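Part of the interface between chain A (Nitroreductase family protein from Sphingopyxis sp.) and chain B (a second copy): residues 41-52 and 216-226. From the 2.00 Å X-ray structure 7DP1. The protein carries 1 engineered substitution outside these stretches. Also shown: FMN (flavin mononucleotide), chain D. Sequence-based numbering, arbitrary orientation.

Chain A 41-52: AQRAPSGGNLQP
Chain B (216-226) PVPRVGLDEVI

An irregular stretch of chain A meets a chain B stretch that is loop or turn except for a 3-10 segment at 222-224. They bury 544 Å² between them, with Arg B219 covering the most surface, followed by Gln A42 and Arg A43. The register is set by Gln A42 and Arg B219, whose CA atoms lie 6.8 Å apart.

The chain A stretch opens with a type I turn from Ala A41 to Ala A44, closed by Ala A44 N to Ala A41 O at 2.9 Å. Chain B is extended at Arg B219 (phi/psi -138/154), its chi angles m, m, t and -77°. From there the guanidinium reads backbone carbonyls: NE and NH2 of Arg B219 both donate to Ala A44 O at 3.1 Å, while weak bonds run from NE to Gln A42 O (2.9 Å) and from NH2 to Arg A43 O (3.1 Å). NH2 of Arg B219 also donates to FMN O2P at 2.8 Å, so one cation joins the turn to the cofactor phosphate.

Arg A43 (m, m, m) starts away from chain B, but its end returns to lay its guanidinium flat on that of Arg B219, centres 4.5 Å apart and planes at 24°. Around these like charges lie acceptors: NH1 and NH2 of Arg A43 fork onto Val B217 O at 2.9 and 2.7 Å. On the opposite face of Arg B219 sits Asn A49 OD1, while Asn A49 ND2 (chi1 t) donates to Pro B218 O at 3.1 Å. Proline lacks an amide hydrogen, but its carbonyl remains available.

Gln A42 (t, p), pointing toward chain B, is buried. Its NE2 donates to Gln A51 OE1 at 2.9 Å, and that same OE1 accepts Val B220 N at 2.9 Å, making Gln A51 (m, t) a polar bridge. Van der Waals contacts between the Gln A42 amide and valine methyls complete the site: Gln A42 NE2 lies 3.6 Å from Val B220 CG2, and Gln A42 OE1 3.6 Å from Val B225 CG1.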

ATOM      1  N   ALA A  41      10.282   8.626   0.556  1.00 36.12           N
ATOM      2  CA  ALA A  41       9.059   7.825   0.695  1.00 30.99           C
ATOM      3  C   ALA A  41       7.814   8.706   0.776  1.00 28.33           C
ATOM      4  O   ALA A  41       6.720   8.290   0.434  1.00 31.11           O
ATOM      5  CB  ALA A  41       9.140   6.932   1.935  1.00 25.06           C
ATOM      6  N   GLN A  42       7.989   9.935   1.246  1.00 32.15           N
ATOM      7  CA  GLN A  42       6.864  10.849   1.368  1.00 29.77           C
ATOM      8  C   GLN A  42       6.310  11.175  -0.027  1.00 36.02           C
ATOM      9  O   GLN A  42       5.192  11.660  -0.148  1.00 29.64           O
ATOM     10  CB  GLN A  42       7.273  12.129   2.104  1.00 34.97           C
ATOM     11  CG  GLN A  42       6.095  12.972   2.646  1.00 37.78           C
ATOM     12  CD  GLN A  42       5.308  12.262   3.767  1.00 37.01           C
ATOM     13  OE1 GLN A  42       5.819  11.336   4.427  1.00 31.89           O
ATOM     14  NE2 GLN A  42       4.057  12.700   3.986  1.00 29.72           N
ATOM     15  N   ARG A  43       7.078  10.887  -1.079  1.00 28.00           N
ATOM     16  CA  ARG A  43       6.567  11.114  -2.445  1.00 32.26           C
ATOM     17  C   ARG A  43       5.550  10.066  -2.852  1.00 31.45           C
ATOM     18  O   ARG A  43       5.053  10.080  -3.975  1.00 27.31           O
ATOM     19  CB  ARG A  43       7.697  11.120  -3.478  1.00 31.83           C
ATOM     20  CG  ARG A  43       8.774  12.194  -3.214  1.00 33.93           C
ATOM     21  CD  ARG A  43       8.182  13.596  -3.072  1.00 38.43           C
ATOM     22  NE  ARG A  43       7.328  13.962  -4.198  1.00 39.33           N
ATOM     23  CZ  ARG A  43       6.825  15.175  -4.395  1.00 39.60           C
ATOM     24  NH1 ARG A  43       7.156  16.167  -3.579  1.00 36.54           N
ATOM     25  NH2 ARG A  43       6.035  15.407  -5.441  1.00 40.37           N
ATOM     26  N   ALA A  44       5.236   9.151  -1.947  1.00 30.90           N
ATOM     27  CA  ALA A  44       4.156   8.210  -2.217  1.00 25.50           C
ATOM     28  C   ALA A  44       2.865   8.976  -2.451  1.00 25.15           C
ATOM     29  O   ALA A  44       2.652  10.055  -1.870  1.00 26.69           O
ATOM     30  CB  ALA A  44       3.981   7.205  -1.049  1.00 25.93           C
ATOM     31  N   PRO A  45       2.010   8.445  -3.342  1.00 25.62           N
ATOM     32  CA  PRO A  45       0.732   9.125  -3.565  1.00 29.49           C
ATOM     33  C   PRO A  45      -0.256   8.781  -2.479  1.00 28.73           C
ATOM     34  O   PRO A  45      -0.061   7.832  -1.706  1.00 22.94           O
ATOM     35  CB  PRO A  45       0.271   8.570  -4.922  1.00 25.31           C
ATOM     36  CG  PRO A  45       0.768   7.159  -4.882  1.00 28.97           C
ATOM     37  CD  PRO A  45       2.106   7.197  -4.116  1.00 20.92           C
ATOM     38  N   SER A  46      -1.350   9.531  -2.437  1.00 21.17           N
ATOM     39  CA  SER A  46      -2.398   9.234  -1.484  1.00 26.90           C
ATOM     40  C   SER A  46      -3.647   9.916  -1.981  1.00 26.99           C
ATOM     41  O   SER A  46      -3.559  10.947  -2.648  1.00 24.06           O
ATOM     42  CB  SER A  46      -2.004   9.713  -0.087  1.00 31.14           C
ATOM     43  OG  SER A  46      -1.789  11.117  -0.077  1.00 29.71           O
ATOM     44  N   GLY A  47      -4.805   9.344  -1.686  1.00 32.63           N
ATOM     45  CA  GLY A  47      -6.059   9.984  -2.058  1.00 25.27           C
ATOM     46  C   GLY A  47      -6.111  11.395  -1.531  1.00 30.69           C
ATOM     47  O   GLY A  47      -5.864  11.631  -0.336  1.00 28.09           O
ATOM     48  N   GLY A  48      -6.373  12.340  -2.437  1.00 26.73           N
ATOM     49  CA  GLY A  48      -6.504  13.745  -2.078  1.00 30.22           C
ATOM     50  C   GLY A  48      -5.206  14.346  -1.553  1.00 37.87           C
ATOM     51  O   GLY A  48      -5.213  15.421  -0.955  1.00 40.63           O
ATOM     52  N   ASN A  49      -4.092  13.655  -1.794  1.00 34.31           N
ATOM     53  CA  ASN A  49      -2.797  14.005  -1.215  1.00 34.47           C
ATOM     54  C   ASN A  49      -2.896  14.135   0.306  1.00 32.97           C
ATOM     55  O   ASN A  49      -2.138  14.883   0.916  1.00 35.45           O
ATOM     56  CB  ASN A  49      -2.252  15.310  -1.817  1.00 32.19           C
ATOM     57  CG  ASN A  49      -0.738  15.468  -1.626  1.00 36.75           C
ATOM     58  OD1 ASN A  49       0.024  14.496  -1.713  1.00 31.87           O
ATOM     59  ND2 ASN A  49      -0.302  16.699  -1.340  1.00 34.67           N
ATOM     60  N   LEU A  50      -3.807  13.387   0.924  1.00 33.63           N
ATOM     61  CA  LEU A  50      -3.935  13.455   2.385  1.00 32.80           C
ATOM     62  C   LEU A  50      -2.677  13.018   3.128  1.00 31.82           C
ATOM     63  O   LEU A  50      -2.436  13.502   4.225  1.00 33.98           O
ATOM     64  CB  LEU A  50      -5.116  12.633   2.881  1.00 39.91           C
ATOM     65  CG  LEU A  50      -6.510  13.225   2.685  1.00 49.30           C
ATOM     66  CD1 LEU A  50      -7.520  12.381   3.447  1.00 56.66           C
ATOM     67  CD2 LEU A  50      -6.578  14.676   3.130  1.00 46.24           C
ATOM     68  N   GLN A  51      -1.882  12.109   2.555  1.00 25.46           N
ATOM     69  CA  GLN A  51      -0.692  11.608   3.244  1.00 28.69           C
ATOM     70  C   GLN A  51      -1.018  11.149   4.683  1.00 28.11           C
ATOM     71  O   GLN A  51      -0.457  11.666   5.643  1.00 33.27           O
ATOM     72  CB  GLN A  51       0.405  12.690   3.296  1.00 24.24           C
ATOM     73  CG  GLN A  51       0.868  13.175   1.913  1.00 24.14           C
ATOM     74  CD  GLN A  51       1.528  14.538   1.975  1.00 33.66           C
ATOM     75  OE1 GLN A  51       2.708  14.666   2.330  1.00 31.16           O
ATOM     76  NE2 GLN A  51       0.753  15.573   1.687  1.00 30.62           N
ATOM     77  N   PRO A  52      -1.930  10.186   4.827  1.00 31.20           N
ATOM     78  CA  PRO A  52      -2.465   9.881   6.166  1.00 33.21           C
ATOM     79  C   PRO A  52      -1.505   9.114   7.089  1.00 31.87           C
ATOM     80  O   PRO A  52      -1.820   8.974   8.273  1.00 41.21           O
ATOM     81  CB  PRO A  52      -3.719   9.053   5.850  1.00 28.69           C
ATOM     82  CG  PRO A  52      -3.357   8.338   4.539  1.00 25.37           C
ATOM     83  CD  PRO A  52      -2.497   9.322   3.773  1.00 21.54           C
TER
ATOM     84  N   PRO B 216       5.015  21.043 -10.085  1.00 66.32           N
ATOM     85  CA  PRO B 216       5.587  20.344  -8.931  1.00 62.11           C
ATOM     86  C   PRO B 216       4.538  20.088  -7.837  1.00 57.29           C
ATOM     87  O   PRO B 216       3.815  21.007  -7.450  1.00 55.29           O
ATOM     88  CB  PRO B 216       6.688  21.303  -8.453  1.00 66.40           C
ATOM     89  CG  PRO B 216       6.240  22.643  -8.892  1.00 67.35           C
ATOM     90  CD  PRO B 216       5.479  22.441 -10.175  1.00 72.15           C
ATOM     91  N   VAL B 217       4.456  18.838  -7.376  1.00 46.77           N
ATOM     92  CA  VAL B 217       3.457  18.404  -6.406  1.00 46.30           C
ATOM     93  C   VAL B 217       3.954  18.411  -4.952  1.00 49.20           C
ATOM     94  O   VAL B 217       4.953  17.760  -4.635  1.00 48.25           O
ATOM     95  CB  VAL B 217       2.973  16.983  -6.726  1.00 43.86           C
ATOM     96  CG1 VAL B 217       1.765  16.657  -5.882  1.00 39.05           C
ATOM     97  CG2 VAL B 217       2.655  16.849  -8.221  1.00 43.66           C
ATOM     98  N   PRO B 218       3.244  19.134  -4.061  1.00 43.50           N
ATOM     99  CA  PRO B 218       3.663  19.314  -2.659  1.00 40.51           C
ATOM    100  C   PRO B 218       3.534  18.059  -1.806  1.00 42.84           C
ATOM    101  O   PRO B 218       2.691  17.196  -2.106  1.00 36.00           O
ATOM    102  CB  PRO B 218       2.704  20.398  -2.138  1.00 45.97           C
ATOM    103  CG  PRO B 218       1.498  20.297  -3.011  1.00 52.86           C
ATOM    104  CD  PRO B 218       1.986  19.837  -4.365  1.00 42.57           C
ATOM    105  N   ARG B 219       4.383  17.964  -0.781  1.00 36.90           N
ATOM    106  CA  ARG B 219       4.234  17.008   0.336  1.00 33.38           C
ATOM    107  C   ARG B 219       4.566  17.733   1.635  1.00 41.55           C
ATOM    108  O   ARG B 219       5.337  18.698   1.634  1.00 34.59           O
ATOM    109  CB  ARG B 219       5.141  15.796   0.191  1.00 35.26           C
ATOM    110  CG  ARG B 219       4.777  14.865  -0.931  1.00 36.25           C
ATOM    111  CD  ARG B 219       3.418  14.160  -0.743  1.00 28.94           C
ATOM    112  NE  ARG B 219       3.290  13.122  -1.760  1.00 29.10           N
ATOM    113  CZ  ARG B 219       2.986  13.363  -3.035  1.00 34.32           C
ATOM    114  NH1 ARG B 219       2.751  14.602  -3.451  1.00 33.70           N
ATOM    115  NH2 ARG B 219       2.934  12.363  -3.903  1.00 34.42           N
ATOM    116  N   VAL B 220       4.008  17.272   2.754  1.00 45.32           N
ATOM    117  CA  VAL B 220       4.359  17.873   4.034  1.00 43.48           C
ATOM    118  C   VAL B 220       5.779  17.497   4.447  1.00 44.46           C
ATOM    119  O   VAL B 220       6.372  16.560   3.905  1.00 41.53           O
ATOM    120  CB  VAL B 220       3.387  17.469   5.164  1.00 45.16           C
ATOM    121  CG1 VAL B 220       1.958  17.878   4.810  1.00 43.53           C
ATOM    122  CG2 VAL B 220       3.475  15.981   5.452  1.00 41.17           C
ATOM    123  N   GLY B 221       6.315  18.248   5.407  1.00 41.47           N
ATOM    124  CA  GLY B 221       7.629  17.998   5.955  1.00 46.24           C
ATOM    125  C   GLY B 221       7.616  16.838   6.930  1.00 47.91           C
ATOM    126  O   GLY B 221       6.565  16.442   7.441  1.00 50.44           O
ATOM    127  N   LEU B 222       8.791  16.260   7.153  1.00 47.69           N
ATOM    128  CA  LEU B 222       8.903  15.061   7.982  1.00 44.80           C
ATOM    129  C   LEU B 222       8.553  15.331   9.455  1.00 47.78           C
ATOM    130  O   LEU B 222       8.208  14.406  10.210  1.00 44.69           O
ATOM    131  CB  LEU B 222      10.310  14.492   7.880  1.00 45.37           C
ATOM    132  CG  LEU B 222      10.571  13.661   6.629  1.00 38.09           C
ATOM    133  CD1 LEU B 222      11.855  12.848   6.802  1.00 44.77           C
ATOM    134  CD2 LEU B 222       9.372  12.804   6.219  1.00 36.53           C
ATOM    135  N   ASP B 223       8.690  16.588   9.871  1.00 38.51           N
ATOM    136  CA  ASP B 223       8.309  17.002  11.230  1.00 52.26           C
ATOM    137  C   ASP B 223       6.837  16.645  11.504  1.00 49.86           C
ATOM    138  O   ASP B 223       6.444  16.449  12.650  1.00 53.34           O
ATOM    139  CB  ASP B 223       8.595  18.496  11.477  1.00 57.73           C
ATOM    140  CG  ASP B 223       8.043  19.389  10.390  1.00 67.43           C
ATOM    141  OD1 ASP B 223       8.057  18.988   9.197  1.00 64.72           O
ATOM    142  OD2 ASP B 223       7.591  20.497  10.738  1.00 69.80           O
ATOM    143  N   GLU B 224       6.026  16.598  10.451  1.00 49.69           N
ATOM    144  CA  GLU B 224       4.612  16.236  10.584  1.00 52.64           C
ATOM    145  C   GLU B 224       4.371  14.752  10.425  1.00 48.58           C
ATOM    146  O   GLU B 224       3.232  14.290  10.492  1.00 39.75           O
ATOM    147  CB  GLU B 224       3.759  16.974   9.548  1.00 59.40           C
ATOM    148  CG  GLU B 224       3.682  18.479   9.757  1.00 75.95           C
ATOM    149  CD  GLU B 224       2.655  19.138   8.854  1.00 89.02           C
ATOM    150  OE1 GLU B 224       1.451  18.832   8.990  1.00 90.08           O
ATOM    151  OE2 GLU B 224       3.055  19.971   8.012  1.00 96.90           O
ATOM    152  N   VAL B 225       5.432  13.993  10.203  1.00 42.06           N
ATOM    153  CA  VAL B 225       5.250  12.602   9.859  1.00 36.19           C
ATOM    154  C   VAL B 225       5.957  11.607  10.770  1.00 42.26           C
ATOM    155  O   VAL B 225       5.371  10.581  11.169  1.00 30.70           O
ATOM    156  CB  VAL B 225       5.702  12.361   8.425  1.00 39.37           C
ATOM    157  CG1 VAL B 225       5.402  10.967   8.033  1.00 36.03           C
ATOM    158  CG2 VAL B 225       5.014  13.346   7.475  1.00 39.44           C
ATOM    159  N   ILE B 226       7.221  11.895  11.073  1.00 35.63           N
ATOM    160  CA  ILE B 226       8.058  10.958  11.797  1.00 41.00           C
ATOM    161  C   ILE B 226       8.423  11.455  13.193  1.00 44.54           C
ATOM    162  O   ILE B 226       8.857  12.591  13.380  1.00 44.68           O
ATOM    163  CB  ILE B 226       9.363  10.645  11.043  1.00 43.12           C
ATOM    164  CG1 ILE B 226       9.081  10.349   9.560  1.00 46.27           C
ATOM    165  CG2 ILE B 226      10.072   9.470  11.709  1.00 37.37           C
ATOM    166  CD1 ILE B 226       8.359   9.038   9.291  1.00 47.00           C
TER
HETATM  167  N1  FMN D 301      -6.408  11.889  -8.581  1.00 31.27           N
HETATM  168  C2  FMN D 301      -7.469  12.317  -9.338  1.00 39.57           C
HETATM  169  O2  FMN D 301      -7.327  13.302 -10.051  1.00 40.81           O
HETATM  170  N3  FMN D 301      -8.673  11.640  -9.312  1.00 41.23           N
HETATM  171  C4  FMN D 301      -8.846  10.516  -8.535  1.00 41.91           C
HETATM  172  O4  FMN D 301      -9.945   9.932  -8.552  1.00 38.71           O
HETATM  173  C4A FMN D 301      -7.765  10.082  -7.755  1.00 39.88           C
HETATM  174  N5  FMN D 301      -7.866   8.973  -6.947  1.00 39.74           N
HETATM  175  C5A FMN D 301      -6.780   8.535  -6.217  1.00 35.17           C
HETATM  176  C6  FMN D 301      -6.904   7.405  -5.429  1.00 32.89           C
HETATM  177  C7  FMN D 301      -5.816   6.963  -4.685  1.00 33.53           C
HETATM  178  C7M FMN D 301      -5.953   5.725  -3.855  1.00 33.13           C
HETATM  179  C8  FMN D 301      -4.609   7.650  -4.721  1.00 31.09           C
HETATM  180  C8M FMN D 301      -3.422   7.140  -3.947  1.00 25.85           C
HETATM  181  C9  FMN D 301      -4.488   8.783  -5.509  1.00 25.50           C
HETATM  182  C9A FMN D 301      -5.574   9.222  -6.265  1.00 29.59           C
HETATM  183  N10 FMN D 301      -5.477  10.355  -7.055  1.00 29.79           N
HETATM  184  C10 FMN D 301      -6.556  10.773  -7.792  1.00 32.09           C
HETATM  185  C1' FMN D 301      -4.196  11.138  -7.160  1.00 23.45           C
HETATM  186  C2' FMN D 301      -3.923  11.991  -5.925  1.00 28.64           C
HETATM  187  O2' FMN D 301      -4.677  13.178  -5.968  1.00 26.45           O
HETATM  188  C3' FMN D 301      -2.426  12.301  -5.917  1.00 27.83           C
HETATM  189  O3' FMN D 301      -1.696  11.105  -5.743  1.00 30.23           O
HETATM  190  C4' FMN D 301      -2.001  13.300  -4.844  1.00 28.55           C
HETATM  191  O4' FMN D 301      -2.595  14.545  -5.165  1.00 36.72           O
HETATM  192  C5' FMN D 301      -0.481  13.447  -4.928  1.00 29.84           C
HETATM  193  O5' FMN D 301      -0.113  13.843  -6.252  1.00 35.36           O
HETATM  194  P   FMN D 301       0.958  12.983  -7.115  1.00 33.06           P
HETATM  195  O1P FMN D 301       0.957  13.600  -8.503  1.00 37.97           O
HETATM  196  O2P FMN D 301       2.352  13.038  -6.555  1.00 34.12           O
HETATM  197  O3P FMN D 301       0.531  11.539  -7.066  1.00 32.06           O